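Local structure of tRNA (adenine(22)-N(1))-methyltransferase (6Q56) at residues A[3-7]-A[32-36]; A[105-109]-A[132-136]; A[166-170]-A[180-184]. The protein methylates N1 of adenosine 22 in tRNA, using S-adenosyl-L-methionine as the methyl donor and leaving N(1)-methyladenosine and S-adenosyl-L-homocysteine. The protein carries 2 engineered substitutions. The contacts are given in a common frame with arbitrary orientation. Residues are numbered along the deposited sequence.

The three contacts follow one another along the chain, each closing before the next opens. Interaction 1 lays the N-terminal 3-7 segment on helix 32-39, next to the parallel part of the mixed sheet. Interaction 2 joins helices 98-107 and 127-135, which pack by strand 117-122 of the same sheet, and interaction 3 lies at edge strand 139-148, where the loop after strand 151-159 meets helix 180-185. Centres of interactions 1 and 2 are about 27 Å apart, those of 1 and 3 about 31 Å. Interactions 2 and 3 are closer, about 20 Å between centres and about 4 Å between nearest atoms, linked through helix 127-135. The contacts fasten the N-terminal segment, two helices and the post-sheet loop around one Rossmann-like methyltransferase sheet.

Interaction 1: A[3-7]-A[32-36]; sequences ELKLS and YLPSY. Engineered in segment 32-36: Ser35 (natural residue Cys).
Leu6 lays its CD1 methyl over one face of the Tyr36 ring, 3.5 Å from the ring centroid and 19° off the normal, a CH-pi contact in which Leu6 CD1 comes to 3.4 Å from Tyr36 CG. From Leu4 to Ser7 the chain is extended, without being a regular strand, with phi/psi near -91/144 at Leu4 and -115/161 at Leu6, so Leu4 and Leu6 point toward residues 32-36, the first part of helix 32-39, while Lys5 between them points away. The CA of Leu4 lies 6.1 Å from that of Tyr36, and the CA of Leu6 7.0 Å from that of Leu33. Both leucines are m,t rotamers. Leu4 CD1 reaches the engineered Ser35 at CB (3.5 Å) and Leu4 CD2 meets Tyr32 CD1 at 4.2 Å; Leu6 CD2 sits 4.1 Å from Tyr32 CB, and Leu6 CD1 4.1 Å from Leu33 CD1. Tyr36 (chi1 t) turns its edge to the backbone, Leu4 O to Tyr36 CD2 3.6 Å, and its hydroxyl is hydrogen-bonded to Gln11 NE2. No hydrogen bond crosses. Ser7 N-caps helix 8-14, Ser7 OG hydrogen-bonded to Leu10 N. This is apolar packing of an extended N-terminal arm on the helix after the first strand, 21-26, of a Rossmann-like methyltransferase fold.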
loop_
_atom_site.group_PDB
_atom_site.type_symbol
_atom_site.label_atom_id
_atom_site.label_comp_id
_atom_site.label_asym_id
_atom_site.label_seq_id
_atom_site.Cartn_x
_atom_site.Cartn_y
_atom_site.Cartn_z
ATOM N N GLU A 3 -15.158 -6.137 20.377
ATOM C CA GLU A 3 -13.920 -5.692 21.005
ATOM C C GLU A 3 -13.469 -4.376 20.372
ATOM O O GLU A 3 -14.088 -3.344 20.599
ATOM C CB GLU A 3 -12.848 -6.781 20.891
ATOM C CG GLU A 3 -12.925 -7.843 21.975
ATOM C CD GLU A 3 -12.520 -9.218 21.492
ATOM O OE1 GLU A 3 -12.611 -9.474 20.276
ATOM O OE2 GLU A 3 -12.131 -10.046 22.332
ATOM N N LEU A 4 -12.389 -4.420 19.605
ATOM C CA LEU A 4 -11.883 -3.237 18.938
ATOM C C LEU A 4 -12.517 -3.178 17.576
ATOM O O LEU A 4 -12.721 -4.201 16.942
ATOM C CB LEU A 4 -10.370 -3.303 18.767
ATOM C CG LEU A 4 -9.511 -3.055 19.997
ATOM C CD1 LEU A 4 -8.057 -3.299 19.660
ATOM C CD2 LEU A 4 -9.706 -1.642 20.511
ATOM N N LYS A 5 -12.824 -1.979 17.114
ATOM C CA LYS A 5 -13.415 -1.825 15.801
ATOM C C LYS A 5 -12.403 -1.171 14.891
ATOM O O LYS A 5 -11.667 -0.287 15.295
ATOM C CB LYS A 5 -14.695 -1.000 15.858
ATOM C CG LYS A 5 -15.857 -1.713 16.524
ATOM C CD LYS A 5 -16.118 -3.070 15.896
ATOM C CE LYS A 5 -17.310 -3.758 16.539
ATOM N NZ LYS A 5 -17.195 -3.800 18.017
ATOM N N LEU A 6 -12.367 -1.614 13.650
ATOM C CA LEU A 6 -11.441 -1.065 12.690
ATOM C C LEU A 6 -12.203 -0.374 11.591
ATOM O O LEU A 6 -13.376 -0.633 11.383
ATOM C CB LEU A 6 -10.606 -2.168 12.063
ATOM C CG LEU A 6 -9.496 -2.816 12.877
ATOM C CD1 LEU A 6 -8.900 -3.949 12.069
ATOM C CD2 LEU A 6 -8.436 -1.798 13.239
ATOM N N SER A 7 -11.512 0.493 10.875
ATOM C CA SER A 7 -12.094 1.197 9.756
ATOM C C SER A 7 -12.171 0.229 8.595
ATOM O O SER A 7 -11.481 -0.781 8.580
ATOM C CB SER A 7 -11.228 2.390 9.363
ATOM O OG SER A 7 -9.928 1.981 9.016
ATOM N N TYR A 32 -3.949 -0.802 16.892
ATOM C CA TYR A 32 -5.299 -1.328 16.816
ATOM C C TYR A 32 -5.370 -2.522 15.881
ATOM O O TYR A 32 -5.873 -3.569 16.245
ATOM C CB TYR A 32 -6.277 -0.253 16.349
ATOM C CG TYR A 32 -6.547 0.830 17.364
ATOM C CD1 TYR A 32 -6.630 0.536 18.708
ATOM C CD2 TYR A 32 -6.741 2.141 16.973
ATOM C CE1 TYR A 32 -6.879 1.521 19.638
ATOM C CE2 TYR A 32 -6.994 3.129 17.894
ATOM C CZ TYR A 32 -7.063 2.812 19.226
ATOM O OH TYR A 32 -7.315 3.786 20.148
ATOM N N LEU A 33 -4.857 -2.353 14.673
ATOM C CA LEU A 33 -4.873 -3.409 13.682
ATOM C C LEU A 33 -4.262 -4.684 14.243
ATOM O O LEU A 33 -4.893 -5.731 14.227
ATOM C CB LEU A 33 -4.130 -2.974 12.423
ATOM C CG LEU A 33 -3.801 -4.060 11.408
ATOM C CD1 LEU A 33 -5.059 -4.690 10.856
ATOM C CD2 LEU A 33 -2.964 -3.493 10.286
ATOM N N PRO A 34 -3.045 -4.605 14.763
ATOM C CA PRO A 34 -2.404 -5.799 15.319
ATOM C C PRO A 34 -3.151 -6.353 16.526
ATOM O O PRO A 34 -3.223 -7.559 16.688
ATOM C CB PRO A 34 -0.998 -5.320 15.702
ATOM C CG PRO A 34 -0.971 -3.852 15.482
ATOM C CD PRO A 34 -2.085 -3.516 14.553
ATOM N N SER A 35 -3.705 -5.486 17.359
ATOM C CA SER A 35 -4.445 -5.943 18.522
ATOM C C SER A 35 -5.665 -6.695 18.031
ATOM O O SER A 35 -6.012 -7.753 18.531
ATOM C CB SER A 35 -4.872 -4.762 19.387
ATOM O OG SER A 35 -3.789 -4.213 20.105
ATOM N N TYR A 36 -6.301 -6.114 17.031
ATOM C CA TYR A 36 -7.491 -6.683 16.422
ATOM C C TYR A 36 -7.194 -8.032 15.787
ATOM O O TYR A 36 -7.992 -8.950 15.885
ATOM C CB TYR A 36 -8.048 -5.725 15.369
ATOM C CG TYR A 36 -9.173 -6.278 14.534
ATOM C CD1 TYR A 36 -8.918 -7.113 13.467
ATOM C CD2 TYR A 36 -10.484 -5.951 14.806
ATOM C CE1 TYR A 36 -9.939 -7.612 12.695
ATOM C CE2 TYR A 36 -11.512 -6.445 14.040
ATOM C CZ TYR A 36 -11.234 -7.274 12.986
ATOM O OH TYR A 36 -12.254 -7.771 12.228
#

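Interaction 2: A[105-109]-A[132-136]; sequences LEAGK and WLYKE
A four-residue salt-bridge network, Glu106, Lys109, Lys135 and Glu136, lies at and just beyond the C-terminal ends of helices 98-107 and 127-135, which follow successive parallel strands, 90-96 and 117-122. Gly108 is the first residue after helix 98-107 to leave helical angles. CA atoms of Glu106 and Trp132 are 7.6 Å apart, those of Lys109 and Glu136 8.8 Å. Leu105 CB sits over the face of the six-membered ring of Trp132 (chi1 t, chi2 88°), a CH-pi contact, 3.4 Å from the centroid and 9° off the normal. Trp132 NE1 donates a hydrogen bond to Glu106 OE1 (2.7 Å; Glu106 chi1 t, chi2 p), which also forms a salt bridge with Lys135 NZ (2.8 Å). Lys109, p then extended, makes salt bridges from NZ to Glu136 OE2 (2.7 Å) and Glu106 OE2 (3.3 Å); another joins Lys135 NZ to Glu136 OE2 (2.7 Å). Glu106 OE1 and Glu136 OE2 lie only 3.0 Å apart, a like-charge approach that the two lysines and the indole N-H can offset.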
loop_
_atom_site.group_PDB
_atom_site.type_symbol
_atom_site.label_atom_id
_atom_site.label_comp_id
_atom_site.label_asym_id
_atom_site.label_seq_id
_atom_site.Cartn_x
_atom_site.Cartn_y
_atom_site.Cartn_z
ATOM N N LEU A 105 10.031 -0.263 2.322
ATOM C CA LEU A 105 10.342 -1.594 1.821
ATOM C C LEU A 105 11.778 -1.695 1.319
ATOM O O LEU A 105 12.473 -2.649 1.615
ATOM C CB LEU A 105 9.403 -1.986 0.686
ATOM C CG LEU A 105 8.015 -2.560 0.975
ATOM C CD1 LEU A 105 7.975 -3.472 2.181
ATOM C CD2 LEU A 105 6.968 -1.479 1.075
ATOM N N GLU A 106 12.210 -0.709 0.548
ATOM C CA GLU A 106 13.557 -0.712 -0.007
ATOM C C GLU A 106 14.630 -0.538 1.060
ATOM O O GLU A 106 15.653 -1.197 1.021
ATOM C CB GLU A 106 13.691 0.367 -1.074
ATOM C CG GLU A 106 15.087 0.517 -1.657
ATOM C CD GLU A 106 15.524 -0.674 -2.484
ATOM O OE1 GLU A 106 14.669 -1.442 -2.937
ATOM O OE2 GLU A 106 16.736 -0.836 -2.680
ATOM N N ALA A 107 14.390 0.349 2.010
ATOM C CA ALA A 107 15.358 0.600 3.066
ATOM C C ALA A 107 15.537 -0.601 3.981
ATOM O O ALA A 107 16.598 -0.792 4.546
ATOM C CB ALA A 107 14.953 1.815 3.877
ATOM N N GLY A 108 14.497 -1.405 4.128
ATOM C CA GLY A 108 14.578 -2.556 4.996
ATOM C C GLY A 108 14.387 -3.901 4.341
ATOM O O GLY A 108 13.951 -4.836 4.988
ATOM N N LYS A 109 14.716 -4.014 3.065
ATOM C CA LYS A 109 14.551 -5.282 2.377
ATOM C C LYS A 109 15.530 -6.332 2.872
ATOM O O LYS A 109 15.420 -7.488 2.510
ATOM C CB LYS A 109 14.658 -5.118 0.869
ATOM C CG LYS A 109 15.968 -4.573 0.356
ATOM C CD LYS A 109 15.904 -4.477 -1.155
ATOM C CE LYS A 109 17.161 -3.883 -1.747
ATOM N NZ LYS A 109 17.163 -4.034 -3.221
ATOM N N TRP A 132 8.331 -1.025 -7.106
ATOM C CA TRP A 132 9.256 -1.653 -6.181
ATOM C C TRP A 132 9.021 -3.156 -6.122
ATOM O O TRP A 132 9.957 -3.930 -6.157
ATOM C CB TRP A 132 9.129 -1.054 -4.787
ATOM C CG TRP A 132 10.129 -1.599 -3.859
ATOM C CD1 TRP A 132 11.383 -1.138 -3.654
ATOM C CD2 TRP A 132 9.977 -2.739 -3.022
ATOM N NE1 TRP A 132 12.025 -1.910 -2.731
ATOM C CE2 TRP A 132 11.180 -2.905 -2.326
ATOM C CE3 TRP A 132 8.938 -3.634 -2.788
ATOM C CZ2 TRP A 132 11.373 -3.925 -1.415
ATOM C CZ3 TRP A 132 9.132 -4.643 -1.885
ATOM C CH2 TRP A 132 10.337 -4.781 -1.209
ATOM N N LEU A 133 7.763 -3.556 -6.032
ATOM C CA LEU A 133 7.406 -4.963 -5.969
ATOM C C LEU A 133 7.912 -5.725 -7.184
ATOM O O LEU A 133 8.484 -6.799 -7.063
ATOM C CB LEU A 133 5.892 -5.131 -5.886
ATOM C CG LEU A 133 5.229 -4.789 -4.566
ATOM C CD1 LEU A 133 3.736 -4.981 -4.695
ATOM C CD2 LEU A 133 5.785 -5.632 -3.438
ATOM N N TYR A 134 7.699 -5.157 -8.356
ATOM C CA TYR A 134 8.120 -5.791 -9.593
ATOM C C TYR A 134 9.632 -5.982 -9.647
ATOM O O TYR A 134 10.133 -6.818 -10.375
ATOM C CB TYR A 134 7.647 -4.973 -10.791
ATOM C CG TYR A 134 7.856 -5.658 -12.103
ATOM C CD1 TYR A 134 6.889 -6.485 -12.633
ATOM C CD2 TYR A 134 9.025 -5.487 -12.809
ATOM C CE1 TYR A 134 7.081 -7.121 -13.837
ATOM C CE2 TYR A 134 9.230 -6.121 -14.011
ATOM C CZ TYR A 134 8.252 -6.933 -14.523
ATOM O OH TYR A 134 8.450 -7.557 -15.719
ATOM N N LYS A 135 10.337 -5.063 -9.015
ATOM C CA LYS A 135 11.780 -5.049 -9.052
ATOM C C LYS A 135 12.374 -6.043 -8.088
ATOM O O LYS A 135 13.406 -6.623 -8.356
ATOM C CB LYS A 135 12.287 -3.637 -8.756
ATOM C CG LYS A 135 13.733 -3.546 -8.314
ATOM C CD LYS A 135 14.173 -2.111 -8.106
ATOM C CE LYS A 135 13.695 -1.557 -6.777
ATOM N NZ LYS A 135 14.521 -2.009 -5.633
ATOM N N GLU A 136 11.723 -6.222 -6.944
ATOM C CA GLU A 136 12.214 -7.149 -5.933
ATOM C C GLU A 136 11.611 -8.530 -6.141
ATOM O O GLU A 136 11.666 -9.383 -5.255
ATOM C CB GLU A 136 11.873 -6.638 -4.532
ATOM C CG GLU A 136 12.470 -5.279 -4.207
ATOM C CD GLU A 136 13.986 -5.287 -4.225
ATOM O OE1 GLU A 136 14.574 -6.375 -4.400
ATOM O OE2 GLU A 136 14.590 -4.206 -4.063
#

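Interaction 3: A[166-170]-A[180-184]; sequences AYDGI and PFLAK
This is apolar packing of a turn-forming loop against the first turn of helix 180-185, beside edge strand 139-148 of the sheet. Ala166 and Tyr167 end a short 3-10 segment; a type II beta turn then runs from Tyr167 to Ile170, closed by a hydrogen bond from Ile170 N to Tyr167 O at 3.1 Å, and Gly169 takes the positive phi (94/-6) of its third position. Tyr167 and Pro180 have the nearest CA atoms, 5.6 Å apart. Pro180 wedges into the loop: its CG lies 3.9 Å from the Tyr167 ring centroid over one face, 28° off the normal, a CH-pi contact, and its CB is 3.2 Å from Ala166 O. Ala166 CB touches Phe181 CE2 at 3.6 Å. Ile170 (t,t) extends CD1 to Ala183 CB, 3.6 Å. No hydrogen bond joins the segments. Glu143 of strand 139-148 bonds Leu182 N, and Leu140 lies against Tyr167, Pro180 and Phe181. The turn before helix 172-178 thus packs on the N-terminal turn of helix 180-185, folding the chain back on itself beside the edge of the Rossmann-like sheet.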
loop_
_atom_site.group_PDB
_atom_site.type_symbol
_atom_site.label_atom_id
_atom_site.label_comp_id
_atom_site.label_asym_id
_atom_site.label_seq_id
_atom_site.Cartn_x
_atom_site.Cartn_y
_atom_site.Cartn_z
ATOM N N ALA A 166 0.386 -11.364 -12.657
ATOM C CA ALA A 166 -0.711 -10.440 -12.402
ATOM C C ALA A 166 -0.900 -9.430 -13.523
ATOM O O ALA A 166 -1.978 -8.875 -13.686
ATOM C CB ALA A 166 -0.498 -9.721 -11.082
ATOM N N TYR A 167 0.152 -9.199 -14.295
ATOM C CA TYR A 167 0.101 -8.239 -15.384
ATOM C C TYR A 167 -0.232 -8.838 -16.735
ATOM O O TYR A 167 -0.179 -8.160 -17.744
ATOM C CB TYR A 167 1.413 -7.481 -15.462
ATOM C CG TYR A 167 1.636 -6.610 -14.267
ATOM C CD1 TYR A 167 1.045 -5.374 -14.179
ATOM C CD2 TYR A 167 2.421 -7.031 -13.221
ATOM C CE1 TYR A 167 1.239 -4.569 -13.085
ATOM C CE2 TYR A 167 2.624 -6.236 -12.123
ATOM C CZ TYR A 167 2.025 -5.006 -12.062
ATOM O OH TYR A 167 2.217 -4.210 -10.976
ATOM N N ASP A 168 -0.577 -10.111 -16.758
ATOM C CA ASP A 168 -0.932 -10.745 -18.009
ATOM C C ASP A 168 -2.134 -10.028 -18.598
ATOM O O ASP A 168 -3.156 -9.881 -17.944
ATOM C CB ASP A 168 -1.269 -12.216 -17.787
ATOM C CG ASP A 168 -1.830 -12.872 -19.019
ATOM O OD1 ASP A 168 -1.070 -13.112 -19.969
ATOM O OD2 ASP A 168 -3.037 -13.153 -19.036
ATOM N N GLY A 169 -2.006 -9.570 -19.831
ATOM C CA GLY A 169 -3.100 -8.892 -20.494
ATOM C C GLY A 169 -3.105 -7.385 -20.394
ATOM O O GLY A 169 -3.924 -6.740 -21.027
ATOM N N ILE A 170 -2.197 -6.820 -19.609
ATOM C CA ILE A 170 -2.128 -5.373 -19.456
ATOM C C ILE A 170 -0.685 -4.905 -19.481
ATOM O O ILE A 170 0.207 -5.633 -19.103
ATOM C CB ILE A 170 -2.798 -4.913 -18.145
ATOM C CG1 ILE A 170 -2.958 -3.398 -18.122
ATOM C CG2 ILE A 170 -1.988 -5.355 -16.947
ATOM C CD1 ILE A 170 -3.898 -2.891 -17.055
ATOM N N PRO A 180 -3.118 -3.787 -11.784
ATOM C CA PRO A 180 -3.520 -4.829 -12.730
ATOM C C PRO A 180 -4.845 -5.481 -12.364
ATOM O O PRO A 180 -5.686 -5.657 -13.225
ATOM C CB PRO A 180 -2.377 -5.839 -12.657
ATOM C CG PRO A 180 -1.664 -5.553 -11.392
ATOM C CD PRO A 180 -1.856 -4.109 -11.102
ATOM N N PHE A 181 -5.020 -5.839 -11.102
ATOM C CA PHE A 181 -6.252 -6.460 -10.657
ATOM C C PHE A 181 -7.355 -5.427 -10.704
ATOM O O PHE A 181 -8.444 -5.691 -11.187
ATOM C CB PHE A 181 -6.117 -6.988 -9.233
ATOM C CG PHE A 181 -5.290 -8.231 -9.123
ATOM C CD1 PHE A 181 -5.858 -9.467 -9.316
ATOM C CD2 PHE A 181 -3.949 -8.160 -8.820
ATOM C CE1 PHE A 181 -5.103 -10.614 -9.215
ATOM C CE2 PHE A 181 -3.190 -9.300 -8.718
ATOM C CZ PHE A 181 -3.765 -10.530 -8.919
ATOM N N LEU A 182 -7.058 -4.244 -10.192
ATOM C CA LEU A 182 -8.029 -3.168 -10.164
ATOM C C LEU A 182 -8.532 -2.870 -11.562
ATOM O O LEU A 182 -9.714 -2.655 -11.770
ATOM C CB LEU A 182 -7.425 -1.926 -9.522
ATOM C CG LEU A 182 -6.972 -2.176 -8.089
ATOM C CD1 LEU A 182 -6.386 -0.929 -7.463
ATOM C CD2 LEU A 182 -8.112 -2.727 -7.254
ATOM N N ALA A 183 -7.616 -2.862 -12.516
ATOM C CA ALA A 183 -7.949 -2.584 -13.903
ATOM C C ALA A 183 -8.949 -3.588 -14.459
ATOM O O ALA A 183 -9.866 -3.214 -15.158
ATOM C CB ALA A 183 -6.696 -2.562 -14.758
ATOM N N LYS A 184 -8.759 -4.862 -14.138
ATOM C CA LYS A 184 -9.648 -5.917 -14.605
ATOM C C LYS A 184 -11.031 -5.768 -14.003
ATOM O O LYS A 184 -12.038 -5.943 -14.680
ATOM C CB LYS A 184 -9.098 -7.290 -14.234
ATOM C CG LYS A 184 -7.924 -7.754 -15.063
ATOM C CD LYS A 184 -7.647 -9.221 -14.807
ATOM C CE LYS A 184 -6.172 -9.548 -14.924
ATOM N NZ LYS A 184 -5.889 -10.919 -14.424
#